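Local coordinates for mandelate racemase/muconate lactonizing enzyme family protein (Roseovarius sp. TM1035, PDB 3T9P) that probably catalyses an isomerase-type reaction that begins with removal of a proton from the carbon next to a carboxylate, at residues G132-Y137 against K330-S335; Q278-Y283 against S312-C317; T164-R169 against D198-L203; D149-F154 against P190-A195; L251-G256 against A273-Q278. All blocks are in the same frame, centred on the assembly; numbering follows the deposited sequence.

Contact 1 of 5, residues G132-Y137 against K330-S335; sequences GPVRAY and KYLEFS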
# COMPACT_ATOMS: atom_id res chain seq x y z
N GLY A 132 -29.59 -14.58 9.73
CA GLY A 132 -30.79 -13.83 9.54
C GLY A 132 -30.71 -12.91 8.32
O GLY A 132 -29.71 -12.92 7.54
N PRO A 133 -31.74 -12.07 8.16
CA PRO A 133 -31.76 -11.19 6.99
C PRO A 133 -30.92 -9.93 7.16
O PRO A 133 -30.64 -9.44 8.30
CB PRO A 133 -33.28 -10.78 6.92
CG PRO A 133 -33.71 -10.75 8.43
CD PRO A 133 -33.06 -12.10 8.89
N VAL A 134 -30.45 -9.42 6.00
CA VAL A 134 -29.75 -8.18 5.94
C VAL A 134 -30.47 -7.28 4.88
O VAL A 134 -30.51 -7.64 3.68
CB VAL A 134 -28.31 -8.48 5.54
CG1 VAL A 134 -27.51 -7.22 5.49
CG2 VAL A 134 -27.65 -9.36 6.60
N ARG A 135 -30.98 -6.12 5.28
CA ARG A 135 -31.53 -5.16 4.32
C ARG A 135 -30.42 -4.70 3.35
O ARG A 135 -29.30 -4.38 3.78
CB ARG A 135 -31.97 -3.86 4.98
CG ARG A 135 -32.79 -2.95 4.00
CD ARG A 135 -32.82 -1.59 4.55
NE ARG A 135 -33.58 -0.71 3.67
CZ ARG A 135 -33.75 0.56 3.92
NH1 ARG A 135 -33.19 1.08 5.02
NH2 ARG A 135 -34.46 1.29 3.09
N ALA A 136 -30.73 -4.64 2.08
CA ALA A 136 -29.69 -4.27 1.07
C ALA A 136 -30.08 -2.97 0.39
O ALA A 136 -31.31 -2.67 0.22
CB ALA A 136 -29.63 -5.41 -0.04
N TYR A 137 -29.08 -2.31 -0.18
CA TYR A 137 -29.37 -1.27 -1.13
C TYR A 137 -28.88 -1.76 -2.48
O TYR A 137 -27.87 -2.40 -2.57
CB TYR A 137 -28.71 0.07 -0.73
CG TYR A 137 -27.21 0.22 -0.76
CD1 TYR A 137 -26.48 0.19 0.44
CD2 TYR A 137 -26.56 0.64 -1.93
CE1 TYR A 137 -25.05 0.52 0.43
CE2 TYR A 137 -25.18 0.97 -1.96
CZ TYR A 137 -24.44 0.87 -0.78
OH TYR A 137 -23.13 1.22 -0.85
N LYS A 330 -27.11 1.21 7.70
CA LYS A 330 -28.51 0.94 7.29
C LYS A 330 -28.72 -0.26 6.41
O LYS A 330 -29.82 -0.75 6.23
CB LYS A 330 -29.13 2.22 6.65
CG LYS A 330 -29.30 3.34 7.65
CD LYS A 330 -29.55 4.66 6.90
CE LYS A 330 -29.17 5.76 7.78
NZ LYS A 330 -29.93 6.93 7.42
N TYR A 331 -27.67 -0.72 5.75
CA TYR A 331 -27.88 -1.60 4.66
C TYR A 331 -26.57 -2.16 4.08
O TYR A 331 -25.52 -1.52 4.11
CB TYR A 331 -28.65 -0.89 3.51
CG TYR A 331 -28.54 0.62 3.39
CD1 TYR A 331 -27.32 1.27 3.44
CD2 TYR A 331 -29.73 1.44 3.23
CE1 TYR A 331 -27.21 2.67 3.38
CE2 TYR A 331 -29.65 2.87 3.14
CZ TYR A 331 -28.42 3.46 3.23
OH TYR A 331 -28.33 4.83 3.17
N LEU A 332 -26.72 -3.29 3.43
CA LEU A 332 -25.67 -3.96 2.70
C LEU A 332 -25.57 -3.38 1.28
O LEU A 332 -26.56 -3.36 0.57
CB LEU A 332 -26.03 -5.45 2.61
CG LEU A 332 -25.33 -6.41 1.61
CD1 LEU A 332 -23.96 -6.75 2.11
CD2 LEU A 332 -26.19 -7.69 1.23
N GLU A 333 -24.38 -2.99 0.83
CA GLU A 333 -24.20 -2.70 -0.62
C GLU A 333 -24.40 -3.95 -1.48
O GLU A 333 -23.71 -4.97 -1.28
CB GLU A 333 -22.80 -2.15 -0.85
CG GLU A 333 -22.70 -1.78 -2.40
CD GLU A 333 -21.54 -0.92 -2.73
OE1 GLU A 333 -20.55 -0.88 -1.94
OE2 GLU A 333 -21.57 -0.35 -3.86
N PHE A 334 -25.40 -3.93 -2.39
CA PHE A 334 -25.67 -5.13 -3.27
C PHE A 334 -25.54 -4.75 -4.76
O PHE A 334 -26.38 -4.04 -5.29
CB PHE A 334 -27.03 -5.72 -2.92
CG PHE A 334 -27.27 -7.08 -3.54
CD1 PHE A 334 -26.83 -8.23 -2.92
CD2 PHE A 334 -27.91 -7.20 -4.78
CE1 PHE A 334 -27.02 -9.52 -3.52
CE2 PHE A 334 -28.06 -8.45 -5.40
CZ PHE A 334 -27.64 -9.62 -4.77
N SER A 335 -24.48 -5.22 -5.44
CA SER A 335 -24.29 -4.80 -6.80
C SER A 335 -25.45 -5.40 -7.65
O SER A 335 -25.77 -6.58 -7.58
CB SER A 335 -22.95 -5.37 -7.29
OG SER A 335 -22.93 -5.23 -8.71
O HOH W 1 -31.94 -0.02 7.47

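Contact 2 of 5, residues Q278-Y283 against S312-C317; sequences QPDVMY and SLVTMC. With FMT (formic acid), chain E.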
# COMPACT_ATOMS: atom_id res chain seq x y z
N GLN A 278 -16.59 2.98 5.61
CA GLN A 278 -17.03 2.02 4.57
C GLN A 278 -15.86 1.17 4.20
O GLN A 278 -15.48 1.19 3.03
CB GLN A 278 -17.46 2.82 3.30
CG GLN A 278 -18.65 3.67 3.62
CD GLN A 278 -19.40 4.08 2.42
OE1 GLN A 278 -18.87 4.92 1.68
NE2 GLN A 278 -20.68 3.56 2.23
N PRO A 279 -15.26 0.43 5.18
CA PRO A 279 -14.16 -0.46 4.80
C PRO A 279 -14.71 -1.51 3.81
O PRO A 279 -15.95 -1.79 3.82
CB PRO A 279 -13.81 -1.21 6.15
CG PRO A 279 -15.10 -1.20 6.93
CD PRO A 279 -15.73 0.20 6.56
N ASP A 280 -13.83 -2.16 3.10
CA ASP A 280 -14.17 -3.26 2.24
C ASP A 280 -13.43 -4.43 2.79
O ASP A 280 -12.21 -4.38 2.93
CB ASP A 280 -13.67 -2.93 0.78
CG ASP A 280 -13.90 -4.11 -0.22
OD1 ASP A 280 -13.23 -5.13 -0.10
OD2 ASP A 280 -14.77 -3.96 -1.11
N VAL A 281 -14.16 -5.52 3.08
CA VAL A 281 -13.54 -6.68 3.81
C VAL A 281 -12.24 -7.15 3.06
O VAL A 281 -11.16 -7.49 3.66
CB VAL A 281 -14.61 -7.81 4.00
CG1 VAL A 281 -13.91 -9.14 4.51
CG2 VAL A 281 -15.58 -7.37 4.97
N MET A 282 -12.36 -7.24 1.75
CA MET A 282 -11.30 -7.89 0.91
C MET A 282 -10.15 -6.89 0.72
O MET A 282 -9.03 -7.33 0.70
CB MET A 282 -11.82 -8.24 -0.52
CG MET A 282 -12.58 -9.51 -0.61
SD MET A 282 -13.44 -10.23 0.84
CE MET A 282 -13.60 -11.95 0.27
N TYR A 283 -10.39 -5.57 0.57
CA TYR A 283 -9.25 -4.65 0.49
C TYR A 283 -8.56 -4.46 1.84
O TYR A 283 -7.41 -3.99 1.93
CB TYR A 283 -9.71 -3.26 -0.02
CG TYR A 283 -10.27 -3.23 -1.39
CD1 TYR A 283 -9.76 -4.05 -2.39
CD2 TYR A 283 -11.28 -2.29 -1.73
CE1 TYR A 283 -10.26 -3.98 -3.74
CE2 TYR A 283 -11.77 -2.18 -3.02
CZ TYR A 283 -11.25 -3.04 -4.02
OH TYR A 283 -11.74 -2.94 -5.28
N SER A 312 -18.65 -11.56 -5.95
CA SER A 312 -17.73 -12.56 -5.47
C SER A 312 -18.05 -12.85 -3.99
O SER A 312 -19.11 -12.48 -3.54
CB SER A 312 -16.33 -12.08 -5.69
OG SER A 312 -15.99 -11.09 -4.74
N LEU A 313 -17.15 -13.47 -3.24
CA LEU A 313 -17.43 -13.78 -1.84
C LEU A 313 -17.58 -12.46 -0.96
O LEU A 313 -18.08 -12.49 0.18
CB LEU A 313 -16.27 -14.61 -1.33
CG LEU A 313 -16.55 -15.16 0.08
CD1 LEU A 313 -17.65 -16.14 0.03
CD2 LEU A 313 -15.25 -15.72 0.74
N VAL A 314 -16.99 -11.38 -1.44
CA VAL A 314 -17.01 -10.12 -0.65
C VAL A 314 -18.45 -9.79 -0.14
O VAL A 314 -18.63 -9.30 0.95
CB VAL A 314 -16.33 -8.95 -1.43
CG1 VAL A 314 -17.14 -8.54 -2.72
CG2 VAL A 314 -16.12 -7.66 -0.47
N THR A 315 -19.46 -10.01 -0.96
CA THR A 315 -20.79 -9.68 -0.53
C THR A 315 -21.24 -10.59 0.66
O THR A 315 -21.75 -10.05 1.68
CB THR A 315 -21.80 -9.60 -1.74
OG1 THR A 315 -21.40 -8.51 -2.58
CG2 THR A 315 -23.37 -9.30 -1.23
N MET A 316 -21.03 -11.86 0.56
CA MET A 316 -21.38 -12.80 1.68
C MET A 316 -20.55 -12.49 2.95
O MET A 316 -21.09 -12.44 4.05
CB MET A 316 -21.17 -14.29 1.25
CG MET A 316 -21.61 -15.35 2.37
SD MET A 316 -23.34 -15.00 2.89
CE MET A 316 -24.19 -15.61 1.44
N CYS A 317 -19.27 -12.13 2.78
CA CYS A 317 -18.48 -11.77 4.04
C CYS A 317 -19.09 -10.54 4.70
O CYS A 317 -19.18 -10.45 5.99
CB CYS A 317 -17.04 -11.47 3.68
SG CYS A 317 -16.07 -12.91 3.08
C FMT E . -14.70 -2.05 -6.49
O1 FMT E . -14.79 -1.67 -7.71
O2 FMT E . -13.93 -1.54 -5.66

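Contact 3 of 5, residues T164-R169 against D198-L203; sequences TAFKWR and DGIEKL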
# COMPACT_ATOMS: atom_id res chain seq x y z
N THR A 164 -35.53 -0.99 -1.11
CA THR A 164 -36.05 0.31 -0.77
C THR A 164 -34.92 1.32 -0.54
O THR A 164 -35.12 2.40 0.01
CB THR A 164 -36.99 0.30 0.51
OG1 THR A 164 -36.28 -0.32 1.57
CG2 THR A 164 -38.32 -0.51 0.29
N ALA A 165 -33.73 1.00 -1.06
CA ALA A 165 -32.64 1.93 -0.99
C ALA A 165 -31.81 1.67 -2.29
O ALA A 165 -31.72 0.51 -2.72
CB ALA A 165 -31.73 1.62 0.25
N PHE A 166 -31.26 2.74 -2.84
CA PHE A 166 -30.55 2.68 -4.16
C PHE A 166 -29.37 3.64 -4.18
O PHE A 166 -29.50 4.74 -3.73
CB PHE A 166 -31.54 3.15 -5.28
CG PHE A 166 -32.64 2.16 -5.50
CD1 PHE A 166 -33.77 2.19 -4.68
CD2 PHE A 166 -32.56 1.17 -6.54
CE1 PHE A 166 -34.81 1.26 -4.88
CE2 PHE A 166 -33.59 0.19 -6.74
CZ PHE A 166 -34.71 0.22 -5.86
N LYS A 167 -28.24 3.22 -4.78
CA LYS A 167 -27.09 4.09 -4.94
C LYS A 167 -26.71 4.12 -6.43
O LYS A 167 -26.68 3.08 -7.06
CB LYS A 167 -25.88 3.51 -4.19
CG LYS A 167 -24.66 4.54 -4.29
CD LYS A 167 -23.59 4.07 -3.24
CE LYS A 167 -22.59 3.11 -3.86
NZ LYS A 167 -21.60 2.77 -2.78
N TRP A 168 -26.47 5.32 -6.92
CA TRP A 168 -25.93 5.56 -8.26
C TRP A 168 -24.76 6.56 -8.24
O TRP A 168 -24.25 6.94 -7.16
CB TRP A 168 -27.12 6.03 -9.18
CG TRP A 168 -27.84 7.28 -8.90
CD1 TRP A 168 -27.70 8.47 -9.60
CD2 TRP A 168 -28.82 7.56 -7.85
NE1 TRP A 168 -28.60 9.40 -9.13
CE2 TRP A 168 -29.29 8.85 -8.06
CE3 TRP A 168 -29.44 6.76 -6.85
CZ2 TRP A 168 -30.25 9.45 -7.21
CZ3 TRP A 168 -30.41 7.31 -6.05
CH2 TRP A 168 -30.87 8.66 -6.29
N ARG A 169 -24.28 6.91 -9.45
CA ARG A 169 -23.01 7.64 -9.57
C ARG A 169 -23.19 9.04 -10.03
O ARG A 169 -24.05 9.32 -10.89
CB ARG A 169 -22.04 6.99 -10.56
CG ARG A 169 -21.79 5.48 -10.29
CD ARG A 169 -20.98 5.22 -9.05
NE ARG A 169 -21.30 3.92 -8.46
CZ ARG A 169 -20.69 3.37 -7.43
NH1 ARG A 169 -21.17 2.23 -6.92
NH2 ARG A 169 -19.60 3.97 -6.89
N ASP A 198 -41.30 8.44 -3.22
CA ASP A 198 -41.28 8.59 -1.76
C ASP A 198 -41.02 7.28 -1.08
O ASP A 198 -41.29 6.23 -1.65
CB ASP A 198 -42.70 9.01 -1.29
CG ASP A 198 -43.09 10.45 -1.71
OD1 ASP A 198 -42.21 11.26 -2.15
OD2 ASP A 198 -44.31 10.72 -1.57
N GLY A 199 -40.53 7.34 0.15
CA GLY A 199 -40.38 6.10 0.90
C GLY A 199 -39.13 5.36 0.46
O GLY A 199 -38.99 4.19 0.84
N ILE A 200 -38.23 6.00 -0.32
CA ILE A 200 -37.02 5.23 -0.81
C ILE A 200 -35.79 5.97 -0.33
O ILE A 200 -35.75 7.14 -0.54
CB ILE A 200 -37.04 5.17 -2.35
CG1 ILE A 200 -38.31 4.42 -2.79
CG2 ILE A 200 -35.82 4.38 -2.93
CD1 ILE A 200 -38.46 2.84 -2.62
N GLU A 201 -34.79 5.30 0.31
CA GLU A 201 -33.55 5.97 0.71
C GLU A 201 -32.67 6.01 -0.57
O GLU A 201 -32.72 5.05 -1.38
CB GLU A 201 -32.87 5.19 1.85
CG GLU A 201 -33.56 5.65 3.19
CD GLU A 201 -33.36 4.75 4.36
OE1 GLU A 201 -33.28 3.53 4.16
OE2 GLU A 201 -33.32 5.25 5.50
N LYS A 202 -31.88 7.07 -0.68
CA LYS A 202 -31.06 7.32 -1.89
C LYS A 202 -29.65 7.64 -1.51
O LYS A 202 -29.41 8.36 -0.55
CB LYS A 202 -31.73 8.47 -2.67
CG LYS A 202 -33.17 7.96 -3.18
CD LYS A 202 -33.89 9.22 -3.67
CE LYS A 202 -35.35 9.26 -3.35
NZ LYS A 202 -35.44 10.46 -2.40
N LEU A 203 -28.71 7.10 -2.30
CA LEU A 203 -27.31 7.24 -1.99
C LEU A 203 -26.68 7.59 -3.33
O LEU A 203 -27.14 7.14 -4.39
CB LEU A 203 -26.73 5.87 -1.55
CG LEU A 203 -27.24 5.20 -0.28
CD1 LEU A 203 -28.59 4.47 -0.48
CD2 LEU A 203 -26.23 4.18 0.30

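Contact 4 of 5, residues D149-F154 against P190-A195; sequences DEAERF and PTVSRA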
# COMPACT_ATOMS: atom_id res chain seq x y z
N ASP A 149 -32.23 5.41 -18.34
CA ASP A 149 -31.95 4.01 -18.22
C ASP A 149 -31.70 3.55 -16.77
O ASP A 149 -32.13 2.51 -16.38
CB ASP A 149 -30.82 3.61 -19.13
CG ASP A 149 -31.24 3.54 -20.60
OD1 ASP A 149 -32.41 3.68 -20.90
OD2 ASP A 149 -30.39 3.33 -21.43
N GLU A 150 -30.98 4.34 -16.00
CA GLU A 150 -30.73 4.03 -14.59
C GLU A 150 -32.04 4.05 -13.82
O GLU A 150 -32.32 3.17 -13.09
CB GLU A 150 -29.74 5.02 -13.98
CG GLU A 150 -29.21 4.62 -12.61
CD GLU A 150 -28.29 3.41 -12.68
OE1 GLU A 150 -27.06 3.58 -12.54
OE2 GLU A 150 -28.80 2.28 -12.88
N ALA A 151 -32.89 5.02 -14.08
CA ALA A 151 -34.19 5.10 -13.44
C ALA A 151 -35.08 3.92 -13.73
O ALA A 151 -35.66 3.36 -12.84
CB ALA A 151 -34.89 6.35 -13.83
N GLU A 152 -35.12 3.53 -15.00
CA GLU A 152 -35.94 2.43 -15.39
C GLU A 152 -35.48 1.13 -14.79
O GLU A 152 -36.30 0.39 -14.30
CB GLU A 152 -36.11 2.27 -16.91
CG GLU A 152 -37.33 1.39 -17.27
CD GLU A 152 -38.59 1.54 -16.30
OE1 GLU A 152 -39.23 2.61 -16.24
OE2 GLU A 152 -38.94 0.55 -15.60
N ARG A 153 -34.18 0.86 -14.78
CA ARG A 153 -33.82 -0.42 -14.22
C ARG A 153 -34.06 -0.40 -12.70
O ARG A 153 -34.41 -1.42 -12.15
CB ARG A 153 -32.42 -0.88 -14.63
CG ARG A 153 -31.26 -0.14 -14.03
CD ARG A 153 -29.96 -0.89 -14.38
NE ARG A 153 -28.79 -0.12 -13.90
CZ ARG A 153 -27.55 -0.59 -13.89
NH1 ARG A 153 -27.29 -1.85 -14.27
NH2 ARG A 153 -26.54 0.22 -13.47
N PHE A 154 -33.86 0.75 -12.06
CA PHE A 154 -34.09 0.89 -10.62
C PHE A 154 -35.58 0.67 -10.30
O PHE A 154 -35.92 -0.05 -9.32
CB PHE A 154 -33.65 2.26 -10.16
CG PHE A 154 -32.17 2.38 -9.81
CD1 PHE A 154 -31.29 1.28 -9.94
CD2 PHE A 154 -31.68 3.57 -9.29
CE1 PHE A 154 -29.96 1.41 -9.55
CE2 PHE A 154 -30.28 3.73 -8.96
CZ PHE A 154 -29.43 2.66 -9.08
N PRO A 190 -31.91 14.48 -10.07
CA PRO A 190 -33.43 14.57 -10.00
C PRO A 190 -34.13 13.49 -10.79
O PRO A 190 -35.15 12.93 -10.34
CB PRO A 190 -33.74 16.03 -10.49
CG PRO A 190 -32.59 16.43 -11.42
CD PRO A 190 -31.32 15.72 -10.59
N THR A 191 -33.57 13.08 -11.92
CA THR A 191 -34.28 12.04 -12.67
C THR A 191 -34.47 10.72 -11.95
O THR A 191 -35.54 10.10 -12.07
CB THR A 191 -33.55 11.80 -14.10
OG1 THR A 191 -33.52 13.05 -14.77
CG2 THR A 191 -34.21 10.76 -14.93
N VAL A 192 -33.41 10.19 -11.36
CA VAL A 192 -33.50 8.88 -10.69
C VAL A 192 -34.35 9.04 -9.39
O VAL A 192 -35.25 8.22 -9.09
CB VAL A 192 -32.06 8.33 -10.40
CG1 VAL A 192 -32.12 7.04 -9.57
CG2 VAL A 192 -31.38 8.02 -11.71
N SER A 193 -34.11 10.12 -8.69
CA SER A 193 -34.80 10.38 -7.44
C SER A 193 -36.34 10.51 -7.64
O SER A 193 -37.12 9.85 -6.91
CB SER A 193 -34.27 11.67 -6.81
OG SER A 193 -35.03 11.96 -5.63
N ARG A 194 -36.78 11.31 -8.64
CA ARG A 194 -38.24 11.42 -8.89
C ARG A 194 -38.76 10.11 -9.41
O ARG A 194 -39.84 9.76 -9.01
CB ARG A 194 -38.61 12.63 -9.78
CG ARG A 194 -38.10 14.06 -9.25
CD ARG A 194 -38.29 15.21 -10.30
NE ARG A 194 -39.72 15.53 -10.41
CZ ARG A 194 -40.58 14.97 -11.28
NH1 ARG A 194 -40.17 14.09 -12.19
NH2 ARG A 194 -41.87 15.30 -11.26
N ALA A 195 -38.05 9.34 -10.24
CA ALA A 195 -38.60 8.05 -10.67
C ALA A 195 -38.79 7.14 -9.46
O ALA A 195 -39.79 6.45 -9.37
CB ALA A 195 -37.71 7.32 -11.71

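Contact 5 of 5, residues L251-G256 against A273-Q278; sequences LDVAGG and AVDIVQ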
# COMPACT_ATOMS: atom_id res chain seq x y z
N LEU A 251 -26.38 16.09 4.80
CA LEU A 251 -26.51 14.64 4.52
C LEU A 251 -25.24 13.97 5.11
O LEU A 251 -24.37 14.65 5.58
CB LEU A 251 -26.74 14.34 3.01
CG LEU A 251 -25.81 15.11 2.07
CD1 LEU A 251 -24.35 14.75 2.33
CD2 LEU A 251 -26.16 14.77 0.58
N ASP A 252 -25.18 12.64 5.13
CA ASP A 252 -24.02 11.85 5.64
C ASP A 252 -22.97 11.74 4.50
O ASP A 252 -23.29 11.33 3.38
CB ASP A 252 -24.52 10.44 6.03
CG ASP A 252 -25.44 10.43 7.33
OD1 ASP A 252 -25.23 11.34 8.22
OD2 ASP A 252 -26.32 9.51 7.46
N VAL A 253 -21.77 12.18 4.78
CA VAL A 253 -20.64 11.95 3.90
C VAL A 253 -20.00 10.64 4.39
O VAL A 253 -19.81 10.45 5.63
CB VAL A 253 -19.70 13.14 3.92
CG1 VAL A 253 -18.34 12.86 3.15
CG2 VAL A 253 -20.42 14.38 3.35
N ALA A 254 -19.80 9.67 3.45
CA ALA A 254 -19.35 8.29 3.80
C ALA A 254 -18.04 8.07 2.99
O ALA A 254 -17.84 8.69 1.91
CB ALA A 254 -20.35 7.30 3.41
N GLY A 255 -17.17 7.20 3.48
CA GLY A 255 -15.94 6.96 2.79
C GLY A 255 -15.09 5.89 3.46
O GLY A 255 -15.41 5.44 4.59
N GLY A 256 -14.09 5.42 2.72
CA GLY A 256 -13.04 4.52 3.25
C GLY A 256 -12.79 3.25 2.43
O GLY A 256 -11.99 2.44 2.81
N ALA A 273 -13.32 13.36 8.91
CA ALA A 273 -13.66 13.33 7.50
C ALA A 273 -15.07 12.82 7.12
O ALA A 273 -15.66 13.31 6.22
CB ALA A 273 -12.61 12.65 6.69
N VAL A 274 -15.55 11.81 7.81
CA VAL A 274 -16.77 11.16 7.44
C VAL A 274 -17.80 10.99 8.56
O VAL A 274 -17.45 10.85 9.68
CB VAL A 274 -16.45 9.79 6.84
CG1 VAL A 274 -15.53 9.94 5.64
CG2 VAL A 274 -15.79 8.93 7.87
N ASP A 275 -19.05 10.97 8.18
CA ASP A 275 -20.12 10.56 9.07
C ASP A 275 -20.29 9.01 9.16
O ASP A 275 -20.84 8.46 10.17
CB ASP A 275 -21.38 11.10 8.49
CG ASP A 275 -21.42 12.59 8.53
OD1 ASP A 275 -21.33 13.14 9.64
OD2 ASP A 275 -21.62 13.22 7.47
N ILE A 276 -19.87 8.29 8.08
CA ILE A 276 -20.11 6.82 7.96
C ILE A 276 -18.85 6.16 7.36
O ILE A 276 -18.32 6.69 6.39
CB ILE A 276 -21.26 6.51 7.01
CG1 ILE A 276 -22.60 7.11 7.51
CG2 ILE A 276 -21.34 5.01 6.72
CD1 ILE A 276 -23.74 7.04 6.58
N VAL A 277 -18.31 5.10 7.99
CA VAL A 277 -17.02 4.49 7.50
C VAL A 277 -17.41 3.28 6.63
O VAL A 277 -18.42 2.65 6.92
CB VAL A 277 -16.04 4.00 8.64
CG1 VAL A 277 -15.58 5.26 9.55
CG2 VAL A 277 -16.64 2.94 9.46
N GLN A 278 -16.59 2.98 5.61
CA GLN A 278 -17.03 2.02 4.57
C GLN A 278 -15.86 1.17 4.20
O GLN A 278 -15.48 1.19 3.03
CB GLN A 278 -17.46 2.82 3.30
CG GLN A 278 -18.65 3.67 3.62
CD GLN A 278 -19.40 4.08 2.42
OE1 GLN A 278 -18.87 4.92 1.68
NE2 GLN A 278 -20.68 3.56 2.23

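Contact 1 of 5, residues G132-Y137 against K330-S335
The first and last parallel strands of an enolase-type barrel meet where Ala136 pairs with Leu332 and Tyr137 with Glu333. Arg135 O takes Leu332 N in its carbonyl plane (2.8 Å), Leu332 O takes Tyr137 N, and Tyr137 O takes Phe334 N. The Tyr137 ring, its CG set between backbone N and carbonyl carbon (chi1 68°), lies over the crossing strand: Glu333 CA stands 3.6 Å from the ring centroid, over the face. The ring turns its edge toward the Tyr331 face in an offset edge-to-face pair, centroids 5.1 Å apart and planes at 75°. A leucine in place of Tyr137 would probably lose both aromatic contacts and leave Lys167 NZ without its hydroxyl partner. One water links Arg135 NH1 to Lys330 O, while that guanidinium also salt-bridges Glu201; Glu333 bonds Ser139 and Ala308 N. Leu332 and Phe334 pack on helix 313-322, whereas Tyr137 and Tyr331 lean on strands 165-169 and 201-205.

Contact 2 of 5, residues Q278-Y283 against S312-C317
Apolar packing carries the meeting of Met282 with Val314. The Met282 chain, bent at chi2 (25°), brings CG to 3.9 Å from Val314 CB and lays SD alongside the same valine. Met282 CE ends 3.8 Å from Val314 N and 3.9 Å from Cys317 SG, with Leu313 CB beside it, at the start of helix 313-322. Val281 CG1 meets Cys317 CB at 4.0 Å, and Val314 CG2 sits against the Asp280 carboxylate. Capping bonds form a second class. Asp280 OD1 accepts from Tyr283 N (3.0 Å), on the anti side and 28° out of the carboxylate plane, and weakly from Met282 N; Ser312 OG caps the other helix through a weak bond from Val314 N. Tyr283 OH donates to O2 of a formic acid molecule (2.6 Å), probably from the crystallisation liquor, which Lys94 of the second subunit also bonds. Asp280 OD2 bonds His307 ND1, a pairing that recalls the aspartate-histidine dyad at the ends of the sixth and seventh barrel strands in mandelate racemase relatives.

Contact 3 of 5, residues T164-R169 against D198-L203
Thr164 O receives Glu201 N and Phe166 O receives Leu203 N, both at 2.9 Å; in the other direction Phe166 N reaches Glu201 O at 3.1 Å and Trp168 N the Leu203 O at 3.2 Å. This ladder joins two parallel strands of a beta-alpha-beta unit whose connecting helix is 184-196. CA-H...O contacts fill the gaps between the bonds, that from Lys167 CA to Leu203 O being the straightest (158°). On the face that carries Ala165, Lys167 CB lies 3.6 Å from Leu203 CB, the two chains crossing at about a right angle; Lys167 NZ goes on to bond Tyr137 OH and to form a salt bridge with Glu231. On the other face, Ile200 CG2 meets the edge of the Phe166 ring at CD1 (3.5 Å). Trp168, with chi1 at 63°, swings its indole back over the neighbouring strand: Leu203 O stands 3.3 Å above the ring plane, near its rim, and Lys202 CB comes to 3.7 Å from Trp168 CH2 with the lysine running alongside. Chemically, main-chain bonds set the register, while the face of Phe166 and Lys202 packs against helices and that of Lys167 mixes apolar Ala165 and Leu203 with an ammonium group held by polar partners.

Contact 4 of 5, residues D149-F154 against P190-A195
Close helix packing centres on Ala151, whose CB lies 3.7 Å from Ala195 CB. Two methyl side chains facing each other let the backbones draw in: Ala151 CA and Val192 CA are 4.7 Å apart, and the local axes approach to 8.7 Å, crossing at -22°. Val192 supplies the other apolar contacts with its two branches. CG1, anti to the backbone nitrogen (chi1 174°), meets the edge of the Phe154 ring at CD2, 3.5 Å away; CG2 touches Glu150 CB at 4.1 Å. Within the two segments the polar side-chain bonds lie along 149-154; a weak bond from Arg158 NH1 to Ala195 O also links the helices. Arg153 NE gives Glu150 OE2 a short bond (2.6 Å, 165°) lying in the guanidinium plane, and Arg153 NH2 adds a weak one to the same oxygen. That oxygen also stands 3.6 Å above the plane of the Phe154 ring, toward its rim. Glu150 OE1 bonds Ser140, and Arg153 has a further salt bridge to Glu337. On the barrel side, Phe154 and Val192 both pack on Trp168 of strand 165-169. The chemistry implies that neighbouring barrel helices are joined here mainly by apolar packing, while Glu150 and Arg153 find their partners away from that seam.

Contact 5 of 5, residues L251-G256 against A273-Q278
Asp275 reaches across to Val253 with CB and OD2. Its CB lies 3.3 Å from Val253 O; CG, anti to its own carbonyl carbon (chi1 -66°), carries the carboxylate past Val253 O toward the amide of Val253 itself; and OD2 accepts Val253 N through its anti lone pair at 2.9 Å and 163°. The remaining oxygen, OD1, salt-bridges Arg246. Asp252 OD1 comes within 4.1 Å of Asp275 OD2, a like-charged approach that the arginine probably eases. With an alanine here, Val253 N would probably be left without its acceptor and Arg246 without its carboxylate mate. The bond from Val253 N to Asp275 OD2 extends the parallel pairing of a beta-alpha-beta unit, in which helix 262-270 connects strand 252-255 to strand 276-277 of the barrel. Val253 O is doubly gripped where the pairing begins, by Asp275 N at 2.7 Å and Ile276 N at 3.3 Å. Further along, Ile276 O takes Gly255 N nearly end-on (3.2 Å), and Gly255 O receives a weak bond from Gln278 N. Ala254 CB and Ile276 CB share one face, 3.8 Å apart, while Ile276 CD1 crosses to Asp252 CB at 3.5 Å. Val274 CG1 lies over the backbone at Gly255.

In the fold
From the N-terminal side, contact 1 opens first, at 132-137, and closes last, at 330-335, so that its loop spans the other four and brings the first barrel strand to the final one. Within it, contact 4 opens at 149-154 and contact 3 at 164-169; they close in the same order, at 190-195 and 198-203, and therefore cross, tying two outer helices to the two strands they cover. Contact 5 then closes a short loop between 251-256 and 273-278, and contact 2 follows in series, starting from the shared Gln278 and ending at 312-317. Contact 1 touches contact 3 through neighbouring strands and contact 2 through helix 313-322.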